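PDB 7JGU: fibronectin type-III domain-containing protein from Caldanaerobacter subterraneus subsp. tengcongensis, which is of unknown function but contains a fibronectin type III-like domain, a beta-sandwich module that is extremely thermostable in its natural form, within a much longer bacterial protein. Local coordinates for residues 60-64 with 65-69. Residues are numbered along the deposited sequence; the frame is centred on the assembly and turned at random.
Sequences NLSPN and TKYTF
Tyr-67 lies across Leu-61 and delivers its hydroxyl to the backbone of Ser-62, forming the tyrosine corner of Greek-key beta sandwiches such as fibronectin type III domains. The chain leaves strand 55-58, rounds the loop and enters strand 66-75; near the start of that strand the tyrosine turns back over the loop it has just followed. With CG anti to its own carbonyl carbon (chi1 -74°), the ring reaches back along the chain, and Ser-62 N donates to Tyr-67 OH at 2.8 Å in a nearly straight bond (165°). Ser-62 O sits in the ring plane at its edge, 3.7 Å from Tyr-67 CE2, and has its hydrogen-bonding partner in Thr-89 OG1.

Both faces of the ring are covered. The side chains of Leu-61 and Tyr-67 run antiparallel past one another, which brings Leu-61 CD2 over one face in a CH-pi contact, 3.9 Å from the ring centroid and nearest to Tyr-67 CZ. Thr-65 CG2 rests on the opposite face, 3.4 Å above the plane and displaced toward the rim. Covered on both faces and bonded at OH, the ring probably has little scope to tilt. Leu-22 of strand 21-25 touches both Leu-61 and Tyr-67, carrying the packing into the sandwich. With a phenylalanine in place of Tyr-67 the hydroxyl would be gone, and Ser-62 N would probably be left without its acceptor and the loop less firmly tied to the strand.

The branches of Thr-65 divide the work: while the methyl covers the ring, the hydroxyl turns back to the loop. Thr-65 OG1 donates to Pro-63 O at 2.8 Å, approaching from well above the carbonyl plane, 55° out of it.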
loop_
_atom_site.group_PDB
_atom_site.type_symbol
_atom_site.label_atom_id
_atom_site.label_comp_id
_atom_site.label_asym_id
_atom_site.label_seq_id
_atom_site.Cartn_x
_atom_site.Cartn_y
_atom_site.Cartn_z
ATOM N N ASN A 60 2.396 -9.522 -10.143
ATOM C CA ASN A 60 1.374 -10.158 -10.976
ATOM C C ASN A 60 0.236 -9.200 -11.312
ATOM O O ASN A 60 -0.934 -9.587 -11.381
ATOM C CB ASN A 60 0.880 -11.458 -10.348
ATOM C CG ASN A 60 1.985 -12.488 -10.237
ATOM O OD1 ASN A 60 2.832 -12.596 -11.125
ATOM N ND2 ASN A 60 1.996 -13.234 -9.145
ATOM N N LEU A 61 0.592 -7.954 -11.576
ATOM C CA LEU A 61 -0.348 -6.947 -12.035
ATOM C C LEU A 61 -0.443 -6.959 -13.555
ATOM O O LEU A 61 0.414 -7.507 -14.250
ATOM C CB LEU A 61 0.096 -5.564 -11.549
ATOM C CG LEU A 61 0.134 -5.416 -10.026
ATOM C CD1 LEU A 61 0.638 -4.037 -9.670
ATOM C CD2 LEU A 61 -1.218 -5.680 -9.397
ATOM N N SER A 62 -1.501 -6.348 -14.060
ATOM C CA SER A 62 -1.699 -6.244 -15.501
ATOM C C SER A 62 -1.063 -4.968 -16.039
ATOM O O SER A 62 -1.099 -3.928 -15.375
ATOM C CB SER A 62 -3.188 -6.213 -15.815
ATOM O OG SER A 62 -3.794 -7.455 -15.495
ATOM N N PRO A 63 -0.478 -5.008 -17.237
ATOM C CA PRO A 63 0.053 -3.781 -17.838
ATOM C C PRO A 63 -1.046 -2.765 -18.132
ATOM O O PRO A 63 -2.238 -3.081 -18.245
ATOM C CB PRO A 63 0.701 -4.261 -19.147
ATOM C CG PRO A 63 0.964 -5.713 -18.946
ATOM C CD PRO A 63 -0.109 -6.210 -18.006
ATOM N N ASN A 64 -0.616 -1.518 -18.263
ATOM C CA ASN A 64 -1.463 -0.422 -18.733
ATOM C C ASN A 64 -2.666 -0.191 -17.840
ATOM O O ASN A 64 -3.724 0.243 -18.299
ATOM C CB ASN A 64 -1.899 -0.639 -20.178
ATOM C CG ASN A 64 -0.738 -0.663 -21.105
ATOM O OD1 ASN A 64 0.126 0.208 -21.031
ATOM N ND2 ASN A 64 -0.681 -1.670 -21.968
ATOM N N THR A 65 -2.516 -0.425 -16.546
ATOM C CA THR A 65 -3.641 -0.366 -15.629
ATOM C C THR A 65 -3.309 0.593 -14.500
ATOM O O THR A 65 -2.184 0.596 -13.986
ATOM C CB THR A 65 -3.916 -1.780 -15.089
ATOM O OG1 THR A 65 -4.164 -2.663 -16.197
ATOM C CG2 THR A 65 -5.115 -1.791 -14.137
ATOM N N LYS A 66 -4.291 1.410 -14.124
ATOM C CA LYS A 66 -4.193 2.274 -12.959
ATOM C C LYS A 66 -4.629 1.475 -11.745
ATOM O O LYS A 66 -5.740 0.935 -11.703
ATOM C CB LYS A 66 -5.071 3.509 -13.129
ATOM C CG LYS A 66 -5.000 4.448 -11.936
ATOM C CD LYS A 66 -6.015 5.568 -12.066
ATOM C CE LYS A 66 -5.892 6.557 -10.927
ATOM N NZ LYS A 66 -4.719 7.462 -11.110
ATOM N N TYR A 67 -3.758 1.407 -10.752
ATOM C CA TYR A 67 -4.021 0.701 -9.515
ATOM C C TYR A 67 -4.051 1.693 -8.371
ATOM O O TYR A 67 -3.184 2.560 -8.261
ATOM C CB TYR A 67 -2.945 -0.351 -9.250
ATOM C CG TYR A 67 -3.073 -1.553 -10.146
ATOM C CD1 TYR A 67 -3.991 -2.553 -9.871
ATOM C CD2 TYR A 67 -2.291 -1.684 -11.274
ATOM C CE1 TYR A 67 -4.114 -3.656 -10.686
ATOM C CE2 TYR A 67 -2.415 -2.781 -12.092
ATOM C CZ TYR A 67 -3.325 -3.758 -11.800
ATOM O OH TYR A 67 -3.440 -4.849 -12.630
ATOM N N THR A 68 -5.022 1.520 -7.500
ATOM C CA THR A 68 -5.141 2.297 -6.281
ATOM C C THR A 68 -5.068 1.342 -5.112
ATOM O O THR A 68 -5.722 0.290 -5.121
ATOM C CB THR A 68 -6.445 3.091 -6.260
ATOM O OG1 THR A 68 -6.490 3.961 -7.401
ATOM C CG2 THR A 68 -6.544 3.925 -4.998
ATOM N N PHE A 69 -4.300 1.732 -4.100
ATOM C CA PHE A 69 -4.095 0.929 -2.908
ATOM C C PHE A 69 -4.472 1.717 -1.671
ATOM O O PHE A 69 -4.378 2.932 -1.652
ATOM C CB PHE A 69 -2.637 0.476 -2.796
ATOM C CG PHE A 69 -2.175 -0.344 -3.964
ATOM C CD1 PHE A 69 -2.405 -1.704 -3.991
ATOM C CD2 PHE A 69 -1.564 0.247 -5.059
ATOM C CE1 PHE A 69 -2.011 -2.465 -5.078
ATOM C CE2 PHE A 69 -1.170 -0.516 -6.144
ATOM C CZ PHE A 69 -1.385 -1.864 -6.143
#